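Local coordinates for uncharacterized conserved (Bdellovibrio bacteriovorus, PDB 7O21), which probably trims cell-wall peptidoglycan as an LD-carboxypeptidase of the YkuD family, an activity tied to the curved shape of this predatory bacterium, at residues G91-Q96 and Y118-D123; L174-V179 and V255-Q260; A28-I33 and E61-I66; T281-K286 and R295-P300. All coordinates share one frame; numbering follows the deposited sequence.

Contact 1. Residues G91-Q96 and Y118-D123; sequences GIYFLQ and YPNLFD
Ile-92 meets Asn-120 through its backbone: the carbonyl O accepts from Asn-120 ND2 at 2.9 Å, with an N-H...O angle of 139°. The carbonyl oxygen lies in the plane of the Asn-120 amide, whereas the donor stands well above the carbonyl plane. A water carries the link to the other polar end of the same residue, accepting from both Ile-92 N and Asn-120 ND2, and so the asparagine NH2 group serves two acceptors. Next along the strand, Tyr-93 leaves the backbone pointing neither at the loop nor from it, but its ring runs to the helix start, where OH donates to Asp-123 OD2 at 2.7 Å. The two side chains meet tip to tip, ring and carboxylate nearly coplanar, and the hydroxyl uses the syn lone pair of OD2.

That carboxylate is half of a capping box at the N terminus of helix 121-126. Asn-120, the N-cap, accepts from Asp-123 N through OD1 at 3.0 Å, while Asp-123 OD2 takes Asn-120 N on its anti side, tilted out of the carboxylate plane. OD2 is thus gripped by two donors, one from the strand and one from the cap. Asn-120 CG sits between its own backbone N and carbonyl carbon (chi1 70°), and the amide crosses the Tyr-93 side chain at about a right angle, ND2 lying 3.5 Å from Tyr-93 CE1. Tyr-118 runs beside Tyr-93 and points the same way, its CD1 3.3 Å from Tyr-93 OH. The Tyr-118 hydroxyl accepts from Gly-130 N, and the Tyr-118 side chain lies about 9 Å from that of Cys-151, the predicted nucleophile.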
# COMPACT_ATOMS: atom_id res chain seq x y z
N GLY A 91 -14.70 5.19 -9.15
CA GLY A 91 -14.60 5.03 -7.71
C GLY A 91 -14.01 6.24 -7.03
O GLY A 91 -13.87 7.33 -7.61
N ILE A 92 -13.66 6.02 -5.76
CA ILE A 92 -13.29 7.06 -4.82
C ILE A 92 -11.85 6.78 -4.44
O ILE A 92 -11.59 5.85 -3.65
CB ILE A 92 -14.20 7.04 -3.58
CG1 ILE A 92 -15.69 7.16 -3.97
CG2 ILE A 92 -13.83 8.14 -2.61
CD1 ILE A 92 -16.65 6.73 -2.85
N TYR A 93 -10.91 7.57 -4.97
CA TYR A 93 -9.49 7.27 -4.85
C TYR A 93 -8.73 8.44 -4.24
O TYR A 93 -9.28 9.51 -3.98
CB TYR A 93 -8.90 6.91 -6.23
CG TYR A 93 -9.62 5.72 -6.79
CD1 TYR A 93 -9.43 4.46 -6.25
CD2 TYR A 93 -10.57 5.87 -7.79
CE1 TYR A 93 -10.12 3.37 -6.72
CE2 TYR A 93 -11.28 4.78 -8.27
CZ TYR A 93 -11.05 3.54 -7.72
OH TYR A 93 -11.76 2.45 -8.17
N PHE A 94 -7.46 8.20 -3.94
CA PHE A 94 -6.53 9.21 -3.38
C PHE A 94 -5.26 9.17 -4.24
O PHE A 94 -4.88 8.11 -4.70
CB PHE A 94 -6.20 8.91 -1.90
CG PHE A 94 -7.34 9.12 -0.92
CD1 PHE A 94 -8.35 8.19 -0.76
CD2 PHE A 94 -7.41 10.28 -0.15
CE1 PHE A 94 -9.40 8.42 0.11
CE2 PHE A 94 -8.46 10.50 0.72
CZ PHE A 94 -9.45 9.56 0.86
N LEU A 95 -4.66 10.32 -4.52
CA LEU A 95 -3.42 10.39 -5.28
C LEU A 95 -2.23 10.11 -4.37
O LEU A 95 -2.15 10.65 -3.27
CB LEU A 95 -3.30 11.76 -5.93
CG LEU A 95 -4.46 12.02 -6.90
CD1 LEU A 95 -4.68 13.50 -7.11
CD2 LEU A 95 -4.23 11.28 -8.21
N GLN A 96 -1.32 9.27 -4.85
CA GLN A 96 -0.22 8.77 -4.00
C GLN A 96 1.17 9.31 -4.34
O GLN A 96 1.84 9.70 -3.43
CB GLN A 96 -0.22 7.25 -4.07
CG GLN A 96 -1.50 6.59 -3.56
CD GLN A 96 -1.34 5.11 -3.34
OE1 GLN A 96 -1.02 4.35 -4.24
NE2 GLN A 96 -1.53 4.67 -2.10
N TYR A 118 -5.87 2.85 -6.56
CA TYR A 118 -6.64 1.79 -7.19
C TYR A 118 -5.81 0.51 -7.22
O TYR A 118 -4.63 0.55 -7.60
CB TYR A 118 -7.03 2.15 -8.63
CG TYR A 118 -7.72 1.00 -9.33
CD1 TYR A 118 -9.10 0.86 -9.25
CD2 TYR A 118 -7.00 0.04 -10.04
CE1 TYR A 118 -9.75 -0.21 -9.86
CE2 TYR A 118 -7.64 -1.02 -10.65
CZ TYR A 118 -9.02 -1.13 -10.56
OH TYR A 118 -9.68 -2.19 -11.16
N PRO A 119 -6.39 -0.65 -6.88
CA PRO A 119 -7.78 -0.85 -6.44
C PRO A 119 -7.94 -0.57 -4.94
O PRO A 119 -7.09 -0.97 -4.15
CB PRO A 119 -8.00 -2.34 -6.73
CG PRO A 119 -6.63 -2.95 -6.53
CD PRO A 119 -5.68 -1.92 -7.07
N ASN A 120 -9.01 0.14 -4.57
CA ASN A 120 -9.25 0.45 -3.17
C ASN A 120 -9.99 -0.71 -2.50
O ASN A 120 -10.22 -1.76 -3.10
CB ASN A 120 -9.95 1.80 -3.00
CG ASN A 120 -11.39 1.80 -3.49
OD1 ASN A 120 -12.02 0.75 -3.66
ND2 ASN A 120 -11.92 2.98 -3.71
N LEU A 121 -10.39 -0.51 -1.25
CA LEU A 121 -11.00 -1.62 -0.51
C LEU A 121 -12.35 -2.03 -1.09
O LEU A 121 -12.70 -3.21 -1.02
CB LEU A 121 -11.13 -1.25 0.97
CG LEU A 121 -9.86 -1.29 1.83
CD1 LEU A 121 -10.19 -1.02 3.29
CD2 LEU A 121 -9.10 -2.62 1.68
N PHE A 122 -13.12 -1.08 -1.63
CA PHE A 122 -14.34 -1.45 -2.34
C PHE A 122 -14.02 -2.35 -3.52
O PHE A 122 -14.70 -3.36 -3.76
CB PHE A 122 -15.08 -0.20 -2.85
CG PHE A 122 -15.66 0.67 -1.77
CD1 PHE A 122 -16.67 0.21 -0.93
CD2 PHE A 122 -15.23 1.99 -1.63
CE1 PHE A 122 -17.21 1.06 0.05
CE2 PHE A 122 -15.77 2.82 -0.66
CZ PHE A 122 -16.76 2.36 0.17
N ASP A 123 -13.01 -1.96 -4.31
CA ASP A 123 -12.65 -2.72 -5.50
C ASP A 123 -12.17 -4.11 -5.14
O ASP A 123 -12.50 -5.08 -5.82
CB ASP A 123 -11.56 -1.99 -6.28
CG ASP A 123 -11.98 -0.62 -6.72
OD1 ASP A 123 -13.15 -0.46 -7.13
OD2 ASP A 123 -11.11 0.29 -6.69
O HOH W 1 -14.52 3.40 -4.86

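Contact 2. Residues L174-V179 and V255-Q260; sequences LIFDHV and VQHNDQ
Strands 174-176 and 255-257 run nearly parallel, 14° apart in direction, but their axes come no closer than 10.2 Å, a separation bridged by side chains and one water. Leu-174 and Val-255 reach toward each other tip to tip, Leu-174 CD2 lying 4.0 Å from Val-255 CG1. Two residues on, Phe-176 and His-257 form a face-to-face stack, with centroids 3.6 Å apart and planes at 10°. The two side chains come from facing strands and overlap as they pass: Phe-176 CD1 lies over the centre of the imidazole, while His-257 CG, anti to its backbone N (chi1 -178°), is placed over the phenyl ring toward its rim.

The stack joins the last strand of the YkuD catalytic sheet to the antiparallel sheet of the NTF2-like domain, making it part of an interdomain interface away from the predicted active site. Each ring has a second neighbour, for Leu-174 CB lies toward the rim of the other face of Phe-176, and Asn-258 CG toward the rim of the other face of His-257. Asn-258 occupies a type II' turn from His-257 to Gln-260, in which Gln-260 N donates to His-257 O. At the imidazole edge, in the ring plane, a water lies 2.9 Å from His-257 NE2 and accepts from His-178 N at 3.1 Å. The His-178 ring itself turns to Glu-49, which bonds ND1.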
# COMPACT_ATOMS: atom_id res chain seq x y z
N LEU A 174 -11.96 11.65 -7.47
CA LEU A 174 -13.23 10.96 -7.62
C LEU A 174 -13.46 10.77 -9.11
O LEU A 174 -13.52 11.75 -9.85
CB LEU A 174 -14.37 11.79 -7.03
CG LEU A 174 -14.23 12.19 -5.56
CD1 LEU A 174 -15.47 12.96 -5.08
CD2 LEU A 174 -13.95 10.99 -4.68
N ILE A 175 -13.54 9.52 -9.54
CA ILE A 175 -13.59 9.18 -10.96
C ILE A 175 -14.95 8.56 -11.21
O ILE A 175 -15.19 7.40 -10.88
CB ILE A 175 -12.44 8.25 -11.37
CG1 ILE A 175 -11.07 8.90 -11.05
CG2 ILE A 175 -12.54 7.90 -12.87
CD1 ILE A 175 -9.86 7.98 -11.22
N PHE A 176 -15.88 9.33 -11.78
CA PHE A 176 -17.28 8.92 -11.86
C PHE A 176 -17.71 8.92 -13.32
O PHE A 176 -17.42 9.88 -14.05
CB PHE A 176 -18.16 9.89 -11.07
CG PHE A 176 -17.90 9.89 -9.56
CD1 PHE A 176 -17.32 8.79 -8.94
CD2 PHE A 176 -18.26 10.98 -8.79
CE1 PHE A 176 -17.10 8.78 -7.55
CE2 PHE A 176 -18.05 10.99 -7.40
CZ PHE A 176 -17.46 9.89 -6.79
N ASP A 177 -18.40 7.85 -13.74
CA ASP A 177 -18.95 7.79 -15.09
C ASP A 177 -19.94 8.92 -15.32
O ASP A 177 -19.99 9.50 -16.41
CB ASP A 177 -19.65 6.45 -15.33
CG ASP A 177 -18.69 5.27 -15.42
OD1 ASP A 177 -17.47 5.45 -15.22
OD2 ASP A 177 -19.16 4.15 -15.70
N HIS A 178 -20.71 9.26 -14.29
CA HIS A 178 -21.73 10.29 -14.39
C HIS A 178 -21.62 11.14 -13.13
O HIS A 178 -21.13 10.67 -12.10
CB HIS A 178 -23.10 9.60 -14.52
CG HIS A 178 -23.25 8.82 -15.80
ND1 HIS A 178 -23.45 9.42 -17.02
CD2 HIS A 178 -23.15 7.49 -16.04
CE1 HIS A 178 -23.51 8.49 -17.96
NE2 HIS A 178 -23.32 7.31 -17.39
N VAL A 179 -22.04 12.41 -13.23
CA VAL A 179 -22.07 13.32 -12.08
C VAL A 179 -23.44 13.98 -12.04
O VAL A 179 -23.85 14.62 -13.01
CB VAL A 179 -20.96 14.38 -12.15
CG1 VAL A 179 -21.11 15.39 -11.01
CG2 VAL A 179 -19.59 13.73 -12.11
N VAL A 255 -18.03 11.19 1.01
CA VAL A 255 -18.32 10.92 -0.40
C VAL A 255 -19.32 9.78 -0.46
O VAL A 255 -19.12 8.73 0.17
CB VAL A 255 -17.05 10.56 -1.18
CG1 VAL A 255 -17.38 10.31 -2.64
CG2 VAL A 255 -16.05 11.69 -1.08
N GLN A 256 -20.39 9.98 -1.23
CA GLN A 256 -21.41 8.95 -1.41
C GLN A 256 -21.71 8.86 -2.89
O GLN A 256 -22.24 9.81 -3.48
CB GLN A 256 -22.68 9.30 -0.63
CG GLN A 256 -23.53 8.09 -0.29
CD GLN A 256 -24.25 7.51 -1.50
OE1 GLN A 256 -23.95 6.39 -1.96
NE2 GLN A 256 -25.20 8.27 -2.02
N HIS A 257 -21.36 7.73 -3.50
CA HIS A 257 -21.55 7.54 -4.93
C HIS A 257 -21.96 6.09 -5.20
O HIS A 257 -21.34 5.17 -4.67
CB HIS A 257 -20.26 7.90 -5.68
CG HIS A 257 -20.38 7.77 -7.17
ND1 HIS A 257 -19.80 6.73 -7.86
CD2 HIS A 257 -21.02 8.53 -8.08
CE1 HIS A 257 -20.06 6.87 -9.15
NE2 HIS A 257 -20.82 7.94 -9.30
N ASN A 258 -22.99 5.91 -6.03
CA ASN A 258 -23.50 4.56 -6.36
C ASN A 258 -23.84 3.85 -5.05
O ASN A 258 -24.59 4.39 -4.23
CB ASN A 258 -22.54 3.81 -7.27
CG ASN A 258 -22.58 4.30 -8.71
OD1 ASN A 258 -23.55 4.92 -9.13
ND2 ASN A 258 -21.53 4.01 -9.47
N ASP A 259 -23.30 2.67 -4.81
CA ASP A 259 -23.58 1.92 -3.59
C ASP A 259 -22.68 2.30 -2.43
O ASP A 259 -22.87 1.78 -1.32
CB ASP A 259 -23.43 0.43 -3.88
CG ASP A 259 -22.06 0.07 -4.47
OD1 ASP A 259 -21.48 0.86 -5.26
OD2 ASP A 259 -21.55 -1.03 -4.15
N GLN A 260 -21.72 3.20 -2.62
CA GLN A 260 -20.59 3.37 -1.71
C GLN A 260 -20.71 4.63 -0.86
O GLN A 260 -21.22 5.66 -1.31
CB GLN A 260 -19.29 3.46 -2.51
CG GLN A 260 -18.91 2.17 -3.20
CD GLN A 260 -17.74 2.33 -4.13
OE1 GLN A 260 -17.15 3.42 -4.24
NE2 GLN A 260 -17.40 1.26 -4.84
O HOH W 2 -21.38 7.29 -12.05

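Contact 3. Residues A28-I33 and E61-I66; sequences ASLLQI and EQIQKI
Ile-63 is the side chain that enters this contact most deeply, its CB directed at segment 28-33 and its branches parting from there. CG2, anti to the carbonyl carbon, goes to Ile-33, lying 3.9 Å from Ile-33 CD1 and nearly as close to CG1; the two isoleucines cross at about a right angle. CG1 takes the tighter position between backbone N and carbonyl carbon (chi1 66°). Beyond it CD1 reaches Leu-30, resting 3.4 Å from the carbonyl O and 4.0 Å from CG. That same Leu-30 O accepts from His-187 NE2 of helix 184-206.

Strand 30-32 is an edge strand of the five-stranded antiparallel sheet that belongs to the NTF2-like part. Leu-31 and Gln-32 both face Ile-254 on the neighbouring strand 246-257, a classic beta bulge. No direct hydrogen bond joins segment 28-33 to segment 61-66 of the catalytic domain; waters mediate instead. One donates to both Leu-31 O, at 2.7 Å, and Glu-61 O, at 2.8 Å. Another accepts from Ile-33 N and lies 2.8 Å from Gln-62 O. At the margin, Gln-32 lies alongside Glu-61, pointing the same way, while the Gln-32 amide is held by Pro-252 O and Arg-191.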
# COMPACT_ATOMS: atom_id res chain seq x y z
N ALA A 28 -23.61 15.90 -6.33
CA ALA A 28 -24.33 15.22 -5.26
C ALA A 28 -23.43 14.28 -4.47
O ALA A 28 -23.71 14.01 -3.29
CB ALA A 28 -25.53 14.46 -5.82
N SER A 29 -22.39 13.75 -5.09
CA SER A 29 -21.60 12.70 -4.46
C SER A 29 -20.49 13.22 -3.55
O SER A 29 -19.99 12.46 -2.72
CB SER A 29 -21.01 11.74 -5.50
OG SER A 29 -22.06 11.09 -6.24
N LEU A 30 -20.08 14.48 -3.70
CA LEU A 30 -19.04 15.05 -2.85
C LEU A 30 -19.76 15.92 -1.83
O LEU A 30 -20.14 17.06 -2.13
CB LEU A 30 -18.04 15.86 -3.67
CG LEU A 30 -17.01 16.63 -2.85
CD1 LEU A 30 -16.18 15.71 -1.96
CD2 LEU A 30 -16.09 17.44 -3.77
N LEU A 31 -19.97 15.38 -0.63
CA LEU A 31 -20.81 16.06 0.35
C LEU A 31 -20.05 16.97 1.30
O LEU A 31 -20.61 17.97 1.75
CB LEU A 31 -21.66 15.04 1.12
CG LEU A 31 -22.72 14.37 0.24
CD1 LEU A 31 -23.41 13.26 1.00
CD2 LEU A 31 -23.74 15.40 -0.26
N GLN A 32 -18.81 16.65 1.65
CA GLN A 32 -18.07 17.47 2.61
C GLN A 32 -16.59 17.16 2.46
O GLN A 32 -16.22 16.03 2.13
CB GLN A 32 -18.51 17.15 4.04
CG GLN A 32 -18.12 18.20 5.08
CD GLN A 32 -18.91 18.05 6.36
OE1 GLN A 32 -19.82 18.83 6.65
NE2 GLN A 32 -18.59 17.02 7.13
N ILE A 33 -15.75 18.17 2.69
CA ILE A 33 -14.29 18.02 2.72
C ILE A 33 -13.84 18.18 4.16
O ILE A 33 -14.40 18.98 4.92
CB ILE A 33 -13.63 19.05 1.77
CG1 ILE A 33 -14.04 18.73 0.33
CG2 ILE A 33 -12.11 19.04 1.89
CD1 ILE A 33 -13.65 19.79 -0.69
N GLU A 61 -18.07 24.05 6.12
CA GLU A 61 -18.88 22.86 5.86
C GLU A 61 -19.31 22.76 4.41
O GLU A 61 -19.87 21.73 4.01
CB GLU A 61 -20.14 22.87 6.72
CG GLU A 61 -19.88 22.90 8.21
CD GLU A 61 -21.15 22.70 9.02
OE1 GLU A 61 -21.24 21.70 9.76
OE2 GLU A 61 -22.06 23.54 8.89
N GLN A 62 -19.08 23.80 3.62
CA GLN A 62 -19.46 23.82 2.21
C GLN A 62 -18.27 23.44 1.34
O GLN A 62 -17.13 23.26 1.81
CB GLN A 62 -19.99 25.20 1.81
CG GLN A 62 -21.44 25.46 2.20
CD GLN A 62 -21.63 25.56 3.69
OE1 GLN A 62 -20.97 26.35 4.36
NE2 GLN A 62 -22.55 24.76 4.23
N ILE A 63 -18.55 23.27 0.05
CA ILE A 63 -17.52 23.03 -0.95
C ILE A 63 -17.69 24.08 -2.04
O ILE A 63 -18.80 24.58 -2.27
CB ILE A 63 -17.61 21.60 -1.55
CG1 ILE A 63 -18.90 21.43 -2.35
CG2 ILE A 63 -17.46 20.55 -0.45
CD1 ILE A 63 -19.01 20.10 -3.07
N GLN A 64 -16.60 24.41 -2.72
CA GLN A 64 -16.62 25.44 -3.74
C GLN A 64 -15.77 24.98 -4.91
O GLN A 64 -14.62 24.57 -4.72
CB GLN A 64 -16.06 26.74 -3.18
CG GLN A 64 -16.16 27.94 -4.11
CD GLN A 64 -15.74 29.23 -3.43
OE1 GLN A 64 -15.46 29.25 -2.24
NE2 GLN A 64 -15.71 30.31 -4.20
N LYS A 65 -16.31 25.04 -6.12
CA LYS A 65 -15.53 24.71 -7.31
C LYS A 65 -14.62 25.88 -7.63
O LYS A 65 -15.08 27.03 -7.71
CB LYS A 65 -16.45 24.41 -8.50
CG LYS A 65 -15.70 23.92 -9.74
CD LYS A 65 -16.64 23.73 -10.93
CE LYS A 65 -17.34 22.37 -10.89
NZ LYS A 65 -18.19 22.10 -12.10
N ILE A 66 -13.33 25.61 -7.79
CA ILE A 66 -12.37 26.66 -8.04
C ILE A 66 -11.87 26.67 -9.48
O ILE A 66 -11.51 27.75 -9.98
CB ILE A 66 -11.20 26.69 -7.04
CG1 ILE A 66 -10.44 25.38 -7.11
CG2 ILE A 66 -11.71 26.97 -5.62
CD1 ILE A 66 -9.23 25.33 -6.20
O HOH W 3 -20.60 20.67 1.51
O HOH W 4 -16.58 20.93 3.27

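Contact 4. Residues T281-K286 and R295-P300; sequences TIYALK and REEWAP
This is a main-chain pairing of neighbouring antiparallel strands, the hairpin 275-287 and 290-300 that closes one edge of the five-stranded sheet in the NTF2-like domain. The short segments run 174° apart in direction, with axes 4.9 Å from each other. Thr-281 and Glu-297 form a hydrogen-bonded pair, with Glu-297 N donating to Thr-281 O at 2.9 Å and Thr-281 N returning a bond to Glu-297 O. Tyr-283 and Arg-295 form the next such pair. Here Tyr-283 N to Arg-295 O measures 3.0 Å, whereas Arg-295 N to Tyr-283 O is longer at 3.3 Å. Between them Ile-282 and Glu-296 make a non-hydrogen-bonded pair, where Glu-296 CA adds a C-H...O contact to Thr-281 O.

The side chains divide between the two faces. On that of Thr-281, Tyr-283, Arg-295 and Glu-297, the tyrosine lies diagonally across the strands. Its CD1 is 3.8 Å from Arg-295 CB. In one of two Glu-297 conformers, Tyr-283 OH lies 3.1 Å from Glu-297 OE1, a bond left unsettled by a competing acceptor; there OE1 comes in at the ring edge, the carboxylate almost perpendicular to the ring (86°). Leu-121 of helix 121-126 packs on this face, and Phe-122 meets Tyr-283 edge-to-face. On the other face, Trp-201 of helix 184-206 touches both Ile-282 and Glu-296, whose carboxylate bonds Tyr-217 and pairs with Lys-280. Farther along, Trp-298 makes a cation-pi contact with Lys-103 of the second subunit. A curved antiparallel sheet with a long helix against one face is the hallmark of the NTF2-like fold.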
# COMPACT_ATOMS: atom_id res chain seq x y z
N THR A 281 -10.90 5.88 8.70
CA THR A 281 -11.59 5.79 7.42
C THR A 281 -12.63 4.69 7.50
O THR A 281 -12.31 3.55 7.87
CB THR A 281 -10.63 5.48 6.28
OG1 THR A 281 -9.52 6.38 6.35
CG2 THR A 281 -11.33 5.66 4.96
N ILE A 282 -13.87 5.03 7.16
CA ILE A 282 -15.01 4.11 7.20
C ILE A 282 -15.47 3.87 5.77
O ILE A 282 -15.67 4.83 5.01
CB ILE A 282 -16.15 4.73 8.03
CG1 ILE A 282 -15.64 5.10 9.43
CG2 ILE A 282 -17.36 3.81 8.07
CD1 ILE A 282 -16.56 6.05 10.18
N TYR A 283 -15.62 2.61 5.40
CA TYR A 283 -16.13 2.20 4.10
C TYR A 283 -17.47 1.53 4.34
O TYR A 283 -17.55 0.58 5.13
CB TYR A 283 -15.19 1.17 3.46
CG TYR A 283 -13.78 1.65 3.20
CD1 TYR A 283 -12.86 1.76 4.23
CD2 TYR A 283 -13.37 1.96 1.91
CE1 TYR A 283 -11.56 2.18 3.99
CE2 TYR A 283 -12.07 2.39 1.67
CZ TYR A 283 -11.18 2.50 2.71
OH TYR A 283 -9.89 2.91 2.46
N ALA A 284 -18.52 2.01 3.68
CA ALA A 284 -19.86 1.47 3.90
C ALA A 284 -20.55 1.28 2.55
O ALA A 284 -20.18 1.88 1.55
CB ALA A 284 -20.70 2.35 4.84
N LEU A 285 -21.56 0.40 2.56
CA LEU A 285 -22.37 0.14 1.37
C LEU A 285 -23.83 0.33 1.72
O LEU A 285 -24.26 0.07 2.86
CB LEU A 285 -22.16 -1.29 0.83
CG LEU A 285 -20.75 -1.60 0.30
CD1 LEU A 285 -20.64 -3.09 -0.04
CD2 LEU A 285 -20.39 -0.71 -0.90
N LYS A 286 -24.62 0.75 0.72
CA LYS A 286 -26.05 0.89 0.89
C LYS A 286 -26.67 -0.41 1.39
O LYS A 286 -26.33 -1.50 0.93
CB LYS A 286 -26.70 1.24 -0.45
CG LYS A 286 -26.55 2.69 -0.84
CD LYS A 286 -27.50 3.03 -1.99
CE LYS A 286 -27.45 4.52 -2.33
NZ LYS A 286 -28.30 5.32 -1.41
N ARG A 295 -15.82 -2.02 6.15
CA ARG A 295 -14.41 -1.95 6.52
C ARG A 295 -14.21 -0.69 7.34
O ARG A 295 -14.88 0.32 7.12
CB ARG A 295 -13.49 -1.87 5.28
CG ARG A 295 -13.71 -2.90 4.17
CD ARG A 295 -13.09 -4.25 4.52
NE ARG A 295 -13.19 -5.22 3.43
CZ ARG A 295 -14.17 -6.11 3.29
NH1 ARG A 295 -14.16 -6.95 2.26
NH2 ARG A 295 -15.18 -6.16 4.16
N GLU A 296 -13.31 -0.76 8.32
CA GLU A 296 -13.01 0.40 9.16
C GLU A 296 -11.51 0.37 9.46
O GLU A 296 -11.01 -0.62 10.00
CB GLU A 296 -13.83 0.35 10.45
CG GLU A 296 -13.63 1.55 11.38
CD GLU A 296 -14.64 1.61 12.49
OE1 GLU A 296 -15.69 0.96 12.37
OE2 GLU A 296 -14.40 2.31 13.50
N GLU A 297 -10.81 1.45 9.10
CA GLU A 297 -9.36 1.53 9.23
C GLU A 297 -8.98 2.64 10.21
O GLU A 297 -9.69 3.63 10.36
CB GLU A 297 -8.70 1.83 7.88
CG GLU A 297 -8.89 0.76 6.82
CD GLU A 297 -8.24 1.11 5.49
OE1 GLU A 297 -8.33 2.28 5.04
OE2 GLU A 297 -7.62 0.21 4.88
N TRP A 298 -7.85 2.45 10.88
CA TRP A 298 -7.31 3.45 11.79
C TRP A 298 -5.80 3.46 11.62
O TRP A 298 -5.16 2.40 11.60
CB TRP A 298 -7.69 3.14 13.24
CG TRP A 298 -7.24 4.17 14.27
CD1 TRP A 298 -7.96 5.22 14.76
CD2 TRP A 298 -5.98 4.20 14.98
NE1 TRP A 298 -7.23 5.92 15.69
CE2 TRP A 298 -6.01 5.32 15.83
CE3 TRP A 298 -4.83 3.41 14.94
CZ2 TRP A 298 -4.93 5.65 16.67
CZ3 TRP A 298 -3.76 3.74 15.76
CH2 TRP A 298 -3.83 4.85 16.61
N ALA A 299 -5.23 4.65 11.45
CA ALA A 299 -3.78 4.81 11.41
C ALA A 299 -3.38 5.89 12.41
O ALA A 299 -4.06 6.92 12.51
CB ALA A 299 -3.34 5.22 9.99
N PRO A 300 -2.31 5.69 13.18
CA PRO A 300 -1.97 6.67 14.21
C PRO A 300 -1.58 8.00 13.60
O PRO A 300 -1.05 8.08 12.49
CB PRO A 300 -0.78 6.02 14.93
CG PRO A 300 -0.18 5.11 13.93
CD PRO A 300 -1.31 4.61 13.07

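Overall arrangement
From the N terminus, contact 3 closes first, bringing residues 28-33, which join the NTF2-like sheet as an edge strand, against strand 62-73 of the catalytic sheet. Contact 1 then closes a short loop within the catalytic domain, and contact 2 a long one that brings the C-terminal domain back to strand 172-176, the sheet neighbour of 91-99. Contact 4 closes last, a hairpin. All four follow in series; none nests or crosses. Backbone pairing of Ser-29 with Gln-256, Gly-91 with Ile-175 and Asp-259 with Lys-286 knits neighbours within each sheet, whereas contacts 2 and 3, and Leu-121 and Phe-122 packing on the hairpin, tie the two domains together.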